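Local coordinates for protein GDP-mannose-dependent alpha-(1-6)-phosphatidylinositol monomannoside mannosyltransferase (Corynebacterium glutamicum, PDB 3OKP) that is a glycosyltransferase of the GT-B fold, with two Rossmann-like domains and guanosine-5'-diphosphate-alpha-D-mannose bound in the model, at residues Q22-L25 / R26-A30; Y146-Q149 / Y150-R153; H50-D53 / K54-D57. All blocks are in the same frame, centred on the assembly; numbering follows the deposited sequence.

Contact 1 of 3, residues Q22-L25 / R26-A30; sequences QSYL and RDFIA
Y24 and F28 sit one helical turn apart, and the F28 ring puts its CD2–CE2 side over one face of the Y24 ring. CE2 of F28 comes within 3.5 Å of CE1 of Y24, and the two planes are inclined at 59°, an oblique pair that is neither a parallel stack nor a T-shape. The Y24 ring gets there because its CG stands anti to the backbone N (chi1 179°), which carries it along the helix toward the later turn. On another side of the helix, the flat guanidinium of R26 lies over S23, with NH2 3.6 Å from CB of S23. D27 sets that guanidinium side-on: NE gives a 2.8 Å bond to OD1 and NH2 a 3.1 Å bond to OD2, two bonds close to the guanidinium plane that limit its rotation, although NE meets OD1 from above the carboxylate plane. Behind these side chains run ordinary i to i+4 backbone bonds, for example I29 N to L25 O at 2.9 Å. Further out, Y24 OH bonds to L168 O and S23 OG to G19 O, while W365, in helix 365-377, meets F28 edge-to-face. Apolar L25, I29 and F28 suit the side toward strands 37-42 and 89-92; the Y24–F28 pair fills the space toward H118, L168 and helix 365-377; the salt-bridged R26–D27 pair suits the partly exposed flank, where each charge probably offsets the other.

Contact 2 of 3, residues Y146-Q149 / Y150-R153; sequences YISQ and YTLR
The Y146 ring receives a methyl of L152 on one face: CD2 lies over it, 3.9 Å from the ring centroid and 20° off the normal, a CH-pi contact displaced toward the hydroxyl end. With CG anti to its backbone N (chi1 -178°), the L152 isobutyl group reaches back to the tyrosine. The ring of H167 also meets Y146. At the phenol end, Y146 OH donates to Q149 OE1 at 2.8 Å, and the Q149 amide runs alongside L152 with NE2 3.8 Å from CD2 of L152. At the start of the helix, S148 OG accepts from T151 N at 3.3 Å, nearly straight at 167°, and L152 N closes the first turn on S148 O at 3.1 Å. A water joins I147 N, from which it accepts, and T151 OG1. Serine suits this place because its short hydroxyl can take an amide N-H that the helix itself leaves over. From the second domain, G291 O bonds to S148 OG, and the E316 carboxylate takes Q149 N and Y150 N. This is a serine N-cap where strand 143-146 gives way to helix 149-159, lining the interdomain cleft of a GT-B protein.

Contact 3 of 3, residues H50-D53 / K54-D57; sequences HAYD and KTLD
T55 binds the end of helix 46-53 through one acceptor, Y52 O, which is gripped twice. Its hydroxyl OG1 donates to Y52 O at 2.6 Å, arriving in the carbonyl plane, while its backbone N reaches Y52 O at 3.0 Å from well above that plane. The two donors thus approach the oxygen from different directions. Lying between the backbone N and the carbonyl carbon (chi1 71°), OG1 is turned back toward the helix, and it also comes over one face of the Y52 ring. A beta-branched threonine suits this place because its other branch, CG2, can rest against A51 O while the hydroxyl does the bonding.

The remaining hydrogen bonds are between backbone atoms. K54 N still reaches H50 O at 3.1 Å, the spacing of an alpha helix, but L56 N goes to D53 O at 3.2 Å, only three residues back. That bond closes a type I beta turn from D53 to L56, by which the chain leaves the helix.

Apolar contact comes from L56, whose two methyls approach the CE2 corner of the Y52 ring obliquely, CD1 at 3.8 Å from CE2 of Y52. The ring's CG is anti to the backbone N (chi1 -177°), which brings the ring end round to the L56 methyls. Beyond, Y52 rests on P15 and P16.

Charge enters through D53, whose OD1 lies at the edge of the Y52 ring and whose OD2 forms a salt bridge with R62. T55 thus satisfies a carbonyl at the helix end with two bonds, Y52 and L56 give this surface turn an apolar patch, and the aspartate probably has its charge balanced by R62.

In the fold
All three contacts lie in the N-terminal Rossmann-like domain but at different depths. Contact 1 is buried, on the first crossover helix, 20-29, whereas contact 3 is at the surface, where helix 46-53 leads toward edge strand 59-63. The two touch, CG of R26 lying 3.7 Å from OH of Y52. Contact 2, about 19 Å from contact 1 between centres, is partly buried and belongs to the strand-to-helix junction that faces the other domain; the side chains of S23 and I147 each lie about 8 Å from the bound guanosine-5'-diphosphate-alpha-D-mannose. Their chemistry follows: aromatic packing in contact 1, helix capping in contact 2, turn bonds in contact 3.

Contact 1 of 3, residues Q22-L25 / R26-A30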
ATOM      1  N   GLN A  22       2.692  -9.902   0.494  1.00 12.22           N
ATOM      2  CA  GLN A  22       1.858 -10.949   1.093  1.00 12.14           C
ATOM      3  C   GLN A  22       0.415 -10.478   1.294  1.00 12.08           C
ATOM      4  O   GLN A  22      -0.526 -11.194   0.951  1.00 11.98           O
ATOM      5  CB  GLN A  22       2.455 -11.432   2.422  1.00 12.54           C
ATOM      6  CG  GLN A  22       3.687 -12.329   2.280  1.00 12.74           C
ATOM      7  CD  GLN A  22       5.003 -11.564   2.183  1.00 13.32           C
ATOM      8  OE1 GLN A  22       5.030 -10.335   2.123  1.00 13.36           O
ATOM      9  NE2 GLN A  22       6.109 -12.302   2.166  1.00 13.56           N
ATOM     10  N   SER A  23       0.254  -9.270   1.834  1.00 12.25           N
ATOM     11  CA  SER A  23      -1.066  -8.674   2.061  1.00 12.29           C
ATOM     12  C   SER A  23      -1.764  -8.332   0.744  1.00 11.83           C
ATOM     13  O   SER A  23      -2.967  -8.555   0.590  1.00 11.62           O
ATOM     14  CB  SER A  23      -0.943  -7.424   2.937  1.00 12.72           C
ATOM     15  OG  SER A  23      -0.471  -7.755   4.233  1.00 13.43           O
ATOM     16  N   TYR A  24      -0.986  -7.795  -0.194  1.00 11.67           N
ATOM     17  CA  TYR A  24      -1.439  -7.454  -1.540  1.00 11.43           C
ATOM     18  C   TYR A  24      -2.069  -8.660  -2.240  1.00 11.05           C
ATOM     19  O   TYR A  24      -3.196  -8.579  -2.736  1.00 10.94           O
ATOM     20  CB  TYR A  24      -0.249  -6.906  -2.339  1.00 11.54           C
ATOM     21  CG  TYR A  24      -0.518  -6.523  -3.780  1.00 11.47           C
ATOM     22  CD1 TYR A  24      -0.832  -5.207  -4.125  1.00 11.55           C
ATOM     23  CD2 TYR A  24      -0.408  -7.464  -4.804  1.00 11.63           C
ATOM     24  CE1 TYR A  24      -1.057  -4.847  -5.458  1.00 11.41           C
ATOM     25  CE2 TYR A  24      -0.632  -7.115  -6.135  1.00 11.29           C
ATOM     26  CZ  TYR A  24      -0.952  -5.809  -6.454  1.00 11.45           C
ATOM     27  OH  TYR A  24      -1.176  -5.470  -7.771  1.00 12.03           O
ATOM     28  N   LEU A  25      -1.348  -9.780  -2.255  1.00 10.81           N
ATOM     29  CA  LEU A  25      -1.813 -10.988  -2.941  1.00 10.55           C
ATOM     30  C   LEU A  25      -2.979 -11.662  -2.219  1.00 10.78           C
ATOM     31  O   LEU A  25      -3.975 -12.010  -2.851  1.00 10.65           O
ATOM     32  CB  LEU A  25      -0.659 -11.971  -3.178  1.00 10.37           C
ATOM     33  CG  LEU A  25       0.429 -11.526  -4.166  1.00 10.18           C
ATOM     34  CD1 LEU A  25       1.509 -12.584  -4.272  1.00 10.66           C
ATOM     35  CD2 LEU A  25      -0.144 -11.213  -5.546  1.00  9.69           C
ATOM     36  N   ARG A  26      -2.862 -11.821  -0.900  1.00 11.05           N
ATOM     37  CA  ARG A  26      -3.959 -12.351  -0.080  1.00 11.45           C
ATOM     38  C   ARG A  26      -5.287 -11.635  -0.373  1.00 11.60           C
ATOM     39  O   ARG A  26      -6.307 -12.283  -0.621  1.00 11.72           O
ATOM     40  CB  ARG A  26      -3.608 -12.253   1.412  1.00 12.00           C
ATOM     41  CG  ARG A  26      -4.746 -12.591   2.384  1.00 12.81           C
ATOM     42  CD  ARG A  26      -4.476 -11.999   3.764  1.00 14.29           C
ATOM     43  NE  ARG A  26      -4.573 -10.537   3.755  1.00 14.74           N
ATOM     44  CZ  ARG A  26      -3.906  -9.726   4.571  1.00 15.55           C
ATOM     45  NH1 ARG A  26      -3.071 -10.217   5.481  1.00 16.49           N
ATOM     46  NH2 ARG A  26      -4.067  -8.414   4.473  1.00 15.13           N
ATOM     47  N   ASP A  27      -5.264 -10.304  -0.362  1.00 11.54           N
ATOM     48  CA  ASP A  27      -6.489  -9.519  -0.513  1.00 11.66           C
ATOM     49  C   ASP A  27      -7.013  -9.459  -1.951  1.00 11.29           C
ATOM     50  O   ASP A  27      -8.224  -9.450  -2.162  1.00 11.36           O
ATOM     51  CB  ASP A  27      -6.320  -8.118   0.080  1.00 11.88           C
ATOM     52  CG  ASP A  27      -6.095  -8.139   1.587  1.00 12.68           C
ATOM     53  OD1 ASP A  27      -6.468  -9.133   2.246  1.00 12.45           O
ATOM     54  OD2 ASP A  27      -5.540  -7.153   2.115  1.00 13.61           O
ATOM     55  N   PHE A  28      -6.113  -9.432  -2.933  1.00 10.77           N
ATOM     56  CA  PHE A  28      -6.531  -9.502  -4.338  1.00 10.68           C
ATOM     57  C   PHE A  28      -7.117 -10.864  -4.716  1.00 10.64           C
ATOM     58  O   PHE A  28      -8.131 -10.930  -5.418  1.00 10.78           O
ATOM     59  CB  PHE A  28      -5.397  -9.113  -5.295  1.00 10.37           C
ATOM     60  CG  PHE A  28      -5.447  -7.677  -5.735  1.00 10.29           C
ATOM     61  CD1 PHE A  28      -6.512  -7.210  -6.503  1.00 10.34           C
ATOM     62  CD2 PHE A  28      -4.432  -6.794  -5.390  1.00 10.19           C
ATOM     63  CE1 PHE A  28      -6.572  -5.881  -6.911  1.00 10.86           C
ATOM     64  CE2 PHE A  28      -4.481  -5.461  -5.793  1.00 10.56           C
ATOM     65  CZ  PHE A  28      -5.554  -5.003  -6.556  1.00 10.69           C
ATOM     66  N   ILE A  29      -6.486 -11.942  -4.248  1.00 10.60           N
ATOM     67  CA  ILE A  29      -6.969 -13.305  -4.525  1.00 10.84           C
ATOM     68  C   ILE A  29      -8.374 -13.518  -3.943  1.00 11.18           C
ATOM     69  O   ILE A  29      -9.230 -14.144  -4.578  1.00 11.32           O
ATOM     70  CB  ILE A  29      -5.981 -14.396  -4.012  1.00 10.70           C
ATOM     71  CG1 ILE A  29      -4.691 -14.389  -4.839  1.00 10.52           C
ATOM     72  CG2 ILE A  29      -6.616 -15.782  -4.081  1.00 11.25           C
ATOM     73  CD1 ILE A  29      -3.510 -15.115  -4.180  1.00 10.52           C
ATOM     74  N   ALA A  30      -8.603 -12.969  -2.752  1.00 11.37           N
ATOM     75  CA  ALA A  30      -9.882 -13.089  -2.051  1.00 11.89           C
ATOM     76  C   ALA A  30     -11.059 -12.443  -2.796  1.00 12.08           C
ATOM     77  O   ALA A  30     -12.213 -12.778  -2.539  1.00 12.51           O
ATOM     78  CB  ALA A  30      -9.764 -12.530  -0.631  1.00 12.07           C
TER

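Contact 2 of 3, residues Y146-Q149 / Y150-R153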
ATOM      1  N   TYR A 146       1.073  -1.986 -12.334  1.00 10.36           N
ATOM      2  CA  TYR A 146       1.840  -0.995 -11.586  1.00 10.60           C
ATOM      3  C   TYR A 146       0.949  -0.342 -10.529  1.00 10.62           C
ATOM      4  O   TYR A 146      -0.270  -0.289 -10.689  1.00 10.68           O
ATOM      5  CB  TYR A 146       2.427   0.059 -12.539  1.00 10.81           C
ATOM      6  CG  TYR A 146       1.390   0.842 -13.325  1.00 11.15           C
ATOM      7  CD1 TYR A 146       0.849   2.024 -12.819  1.00 11.63           C
ATOM      8  CD2 TYR A 146       0.954   0.406 -14.578  1.00 11.23           C
ATOM      9  CE1 TYR A 146      -0.103   2.750 -13.533  1.00 12.03           C
ATOM     10  CE2 TYR A 146       0.000   1.127 -15.303  1.00 11.30           C
ATOM     11  CZ  TYR A 146      -0.521   2.297 -14.771  1.00 12.07           C
ATOM     12  OH  TYR A 146      -1.460   3.020 -15.474  1.00 12.80           O
ATOM     13  N   ILE A 147       1.563   0.161  -9.461  1.00 10.94           N
ATOM     14  CA  ILE A 147       0.818   0.726  -8.327  1.00 11.25           C
ATOM     15  C   ILE A 147       0.483   2.224  -8.463  1.00 11.49           C
ATOM     16  O   ILE A 147      -0.522   2.687  -7.923  1.00 11.58           O
ATOM     17  CB  ILE A 147       1.513   0.434  -6.960  1.00 11.19           C
ATOM     18  CG1 ILE A 147       2.848   1.182  -6.840  1.00 11.88           C
ATOM     19  CG2 ILE A 147       1.686  -1.080  -6.758  1.00 10.95           C
ATOM     20  CD1 ILE A 147       3.430   1.215  -5.429  1.00 12.29           C
ATOM     21  N   SER A 148       1.324   2.968  -9.181  1.00 11.64           N
ATOM     22  CA  SER A 148       1.097   4.399  -9.399  1.00 12.01           C
ATOM     23  C   SER A 148       1.655   4.871 -10.739  1.00 12.24           C
ATOM     24  O   SER A 148       2.541   4.235 -11.312  1.00 11.76           O
ATOM     25  CB  SER A 148       1.711   5.225  -8.261  1.00 12.48           C
ATOM     26  OG  SER A 148       3.108   5.001  -8.157  1.00 12.74           O
ATOM     27  N   GLN A 149       1.130   5.992 -11.232  1.00 12.59           N
ATOM     28  CA  GLN A 149       1.656   6.620 -12.440  1.00 13.09           C
ATOM     29  C   GLN A 149       3.114   7.025 -12.248  1.00 13.30           C
ATOM     30  O   GLN A 149       3.892   7.039 -13.206  1.00 13.19           O
ATOM     31  CB  GLN A 149       0.814   7.834 -12.843  1.00 13.94           C
ATOM     32  CG  GLN A 149      -0.608   7.497 -13.299  1.00 14.57           C
ATOM     33  CD  GLN A 149      -0.656   6.603 -14.537  1.00 15.73           C
ATOM     34  OE1 GLN A 149      -1.521   5.733 -14.650  1.00 16.79           O
ATOM     35  NE2 GLN A 149       0.272   6.815 -15.468  1.00 16.45           N
ATOM     36  N   TYR A 150       3.477   7.342 -11.003  1.00 13.33           N
ATOM     37  CA  TYR A 150       4.862   7.642 -10.654  1.00 13.89           C
ATOM     38  C   TYR A 150       5.807   6.470 -10.924  1.00 13.51           C
ATOM     39  O   TYR A 150       6.804   6.631 -11.631  1.00 13.51           O
ATOM     40  CB  TYR A 150       4.996   8.090  -9.193  1.00 14.29           C
ATOM     41  CG  TYR A 150       6.434   8.352  -8.807  1.00 14.91           C
ATOM     42  CD1 TYR A 150       7.035   9.574  -9.097  1.00 15.38           C
ATOM     43  CD2 TYR A 150       7.204   7.367  -8.179  1.00 14.74           C
ATOM     44  CE1 TYR A 150       8.358   9.822  -8.761  1.00 16.62           C
ATOM     45  CE2 TYR A 150       8.534   7.605  -7.840  1.00 15.67           C
ATOM     46  CZ  TYR A 150       9.102   8.836  -8.135  1.00 16.11           C
ATOM     47  OH  TYR A 150      10.416   9.091  -7.807  1.00 17.41           O
ATOM     48  N   THR A 151       5.501   5.302 -10.354  1.00 13.23           N
ATOM     49  CA  THR A 151       6.363   4.125 -10.531  1.00 13.29           C
ATOM     50  C   THR A 151       6.447   3.728 -12.000  1.00 13.45           C
ATOM     51  O   THR A 151       7.532   3.403 -12.493  1.00 13.49           O
ATOM     52  CB  THR A 151       5.940   2.907  -9.663  1.00 12.79           C
ATOM     53  OG1 THR A 151       4.611   2.491 -10.005  1.00 12.44           O
ATOM     54  CG2 THR A 151       6.016   3.245  -8.176  1.00 12.88           C
ATOM     55  N   LEU A 152       5.309   3.788 -12.694  1.00 13.63           N
ATOM     56  CA  LEU A 152       5.262   3.541 -14.136  1.00 14.08           C
ATOM     57  C   LEU A 152       6.245   4.421 -14.915  1.00 14.94           C
ATOM     58  O   LEU A 152       7.007   3.917 -15.739  1.00 14.86           O
ATOM     59  CB  LEU A 152       3.839   3.714 -14.687  1.00 14.00           C
ATOM     60  CG  LEU A 152       3.665   3.428 -16.188  1.00 14.19           C
ATOM     61  CD1 LEU A 152       3.960   1.960 -16.510  1.00 13.52           C
ATOM     62  CD2 LEU A 152       2.284   3.819 -16.681  1.00 14.56           C
ATOM     63  N   ARG A 153       6.232   5.726 -14.647  1.00 15.89           N
ATOM     64  CA  ARG A 153       7.157   6.653 -15.306  1.00 17.10           C
ATOM     65  C   ARG A 153       8.624   6.271 -15.075  1.00 17.34           C
ATOM     66  O   ARG A 153       9.446   6.370 -15.990  1.00 17.66           O
ATOM     67  CB  ARG A 153       6.902   8.096 -14.859  1.00 17.70           C
ATOM     68  CG  ARG A 153       7.740   9.134 -15.610  1.00 18.84           C
ATOM     69  CD  ARG A 153       7.348  10.568 -15.267  1.00 19.46           C
ATOM     70  NE  ARG A 153       7.778  10.974 -13.929  1.00 20.01           N
ATOM     71  CZ  ARG A 153       6.967  11.084 -12.880  1.00 20.49           C
ATOM     72  NH1 ARG A 153       5.669  10.817 -13.001  1.00 20.12           N
ATOM     73  NH2 ARG A 153       7.452  11.466 -11.707  1.00 20.64           N
TER
HETATM   74  O   HOH W   1       4.592  -0.365  -9.343  1.00  9.13           O

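Contact 3 of 3, residues H50-D53 / K54-D57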
ATOM      1  N   HIS A  50       0.935 -25.189   6.236  1.00 17.41           N
ATOM      2  CA  HIS A  50      -0.175 -26.146   6.213  1.00 17.62           C
ATOM      3  C   HIS A  50      -1.380 -25.635   7.002  1.00 17.56           C
ATOM      4  O   HIS A  50      -2.521 -25.751   6.544  1.00 17.37           O
ATOM      5  CB  HIS A  50       0.263 -27.513   6.751  1.00 18.54           C
ATOM      6  CG  HIS A  50       1.201 -28.248   5.845  1.00 19.20           C
ATOM      7  ND1 HIS A  50       2.399 -28.773   6.282  1.00 20.40           N
ATOM      8  CD2 HIS A  50       1.122 -28.539   4.524  1.00 19.51           C
ATOM      9  CE1 HIS A  50       3.013 -29.363   5.272  1.00 20.41           C
ATOM     10  NE2 HIS A  50       2.261 -29.234   4.194  1.00 20.33           N
ATOM     11  N   ALA A  51      -1.116 -25.062   8.176  1.00 17.62           N
ATOM     12  CA  ALA A  51      -2.166 -24.516   9.037  1.00 17.64           C
ATOM     13  C   ALA A  51      -2.896 -23.343   8.385  1.00 16.78           C
ATOM     14  O   ALA A  51      -4.119 -23.238   8.486  1.00 16.87           O
ATOM     15  CB  ALA A  51      -1.594 -24.112  10.394  1.00 18.26           C
ATOM     16  N   TYR A  52      -2.144 -22.468   7.718  1.00 15.97           N
ATOM     17  CA  TYR A  52      -2.733 -21.328   7.017  1.00 15.13           C
ATOM     18  C   TYR A  52      -3.546 -21.758   5.795  1.00 14.40           C
ATOM     19  O   TYR A  52      -4.669 -21.291   5.602  1.00 14.34           O
ATOM     20  CB  TYR A  52      -1.663 -20.305   6.612  1.00 14.91           C
ATOM     21  CG  TYR A  52      -2.249 -19.073   5.958  1.00 14.82           C
ATOM     22  CD1 TYR A  52      -2.761 -18.032   6.730  1.00 15.16           C
ATOM     23  CD2 TYR A  52      -2.311 -18.957   4.567  1.00 14.59           C
ATOM     24  CE1 TYR A  52      -3.316 -16.902   6.136  1.00 14.88           C
ATOM     25  CE2 TYR A  52      -2.867 -17.834   3.963  1.00 14.20           C
ATOM     26  CZ  TYR A  52      -3.366 -16.811   4.758  1.00 14.26           C
ATOM     27  OH  TYR A  52      -3.907 -15.691   4.173  1.00 14.13           O
ATOM     28  N   ASP A  53      -2.977 -22.648   4.983  1.00 13.83           N
ATOM     29  CA  ASP A  53      -3.616 -23.119   3.752  1.00 13.20           C
ATOM     30  C   ASP A  53      -4.937 -23.847   4.025  1.00 13.62           C
ATOM     31  O   ASP A  53      -5.865 -23.794   3.214  1.00 13.22           O
ATOM     32  CB  ASP A  53      -2.659 -24.022   2.962  1.00 13.02           C
ATOM     33  CG  ASP A  53      -1.407 -23.285   2.482  1.00 12.16           C
ATOM     34  OD1 ASP A  53      -1.339 -22.040   2.607  1.00 11.42           O
ATOM     35  OD2 ASP A  53      -0.483 -23.961   1.981  1.00 11.34           O
ATOM     36  N   LYS A  54      -5.002 -24.511   5.178  1.00 14.04           N
ATOM     37  CA  LYS A  54      -6.199 -25.209   5.650  1.00 14.66           C
ATOM     38  C   LYS A  54      -7.393 -24.260   5.852  1.00 14.28           C
ATOM     39  O   LYS A  54      -8.549 -24.691   5.799  1.00 14.44           O
ATOM     40  CB  LYS A  54      -5.868 -25.956   6.954  1.00 15.46           C
ATOM     41  CG  LYS A  54      -6.926 -26.929   7.466  1.00 17.97           C
ATOM     42  CD  LYS A  54      -7.019 -28.195   6.622  1.00 20.17           C
ATOM     43  CE  LYS A  54      -7.985 -29.191   7.249  1.00 22.12           C
ATOM     44  NZ  LYS A  54      -8.483 -30.179   6.247  1.00 23.29           N
ATOM     45  N   THR A  55      -7.109 -22.975   6.070  1.00 13.51           N
ATOM     46  CA  THR A  55      -8.160 -21.975   6.306  1.00 13.38           C
ATOM     47  C   THR A  55      -8.758 -21.406   5.016  1.00 12.80           C
ATOM     48  O   THR A  55      -9.813 -20.770   5.046  1.00 12.88           O
ATOM     49  CB  THR A  55      -7.672 -20.795   7.195  1.00 13.42           C
ATOM     50  OG1 THR A  55      -6.756 -19.970   6.458  1.00 12.85           O
ATOM     51  CG2 THR A  55      -7.010 -21.301   8.472  1.00 13.78           C
ATOM     52  N   LEU A  56      -8.087 -21.643   3.893  1.00 12.15           N
ATOM     53  CA  LEU A  56      -8.463 -21.039   2.612  1.00 11.57           C
ATOM     54  C   LEU A  56      -9.490 -21.866   1.829  1.00 11.86           C
ATOM     55  O   LEU A  56      -9.581 -23.084   2.008  1.00 12.08           O
ATOM     56  CB  LEU A  56      -7.208 -20.788   1.761  1.00 10.93           C
ATOM     57  CG  LEU A  56      -6.074 -19.985   2.414  1.00 10.37           C
ATOM     58  CD1 LEU A  56      -4.848 -19.917   1.507  1.00  9.01           C
ATOM     59  CD2 LEU A  56      -6.531 -18.578   2.810  1.00  9.98           C
ATOM     60  N   ASP A  57     -10.264 -21.196   0.975  1.00 11.83           N
ATOM     61  CA  ASP A  57     -11.227 -21.878   0.101  1.00 12.32           C
ATOM     62  C   ASP A  57     -10.710 -22.071  -1.331  1.00 12.04           C
ATOM     63  O   ASP A  57     -11.455 -22.493  -2.220  1.00 11.92           O
ATOM     64  CB  ASP A  57     -12.605 -21.187   0.113  1.00 12.53           C
ATOM     65  CG  ASP A  57     -12.559 -19.726  -0.340  1.00 12.54           C
ATOM     66  OD1 ASP A  57     -11.461 -19.164  -0.554  1.00 12.28           O
ATOM     67  OD2 ASP A  57     -13.650 -19.133  -0.471  1.00 12.85           O
TER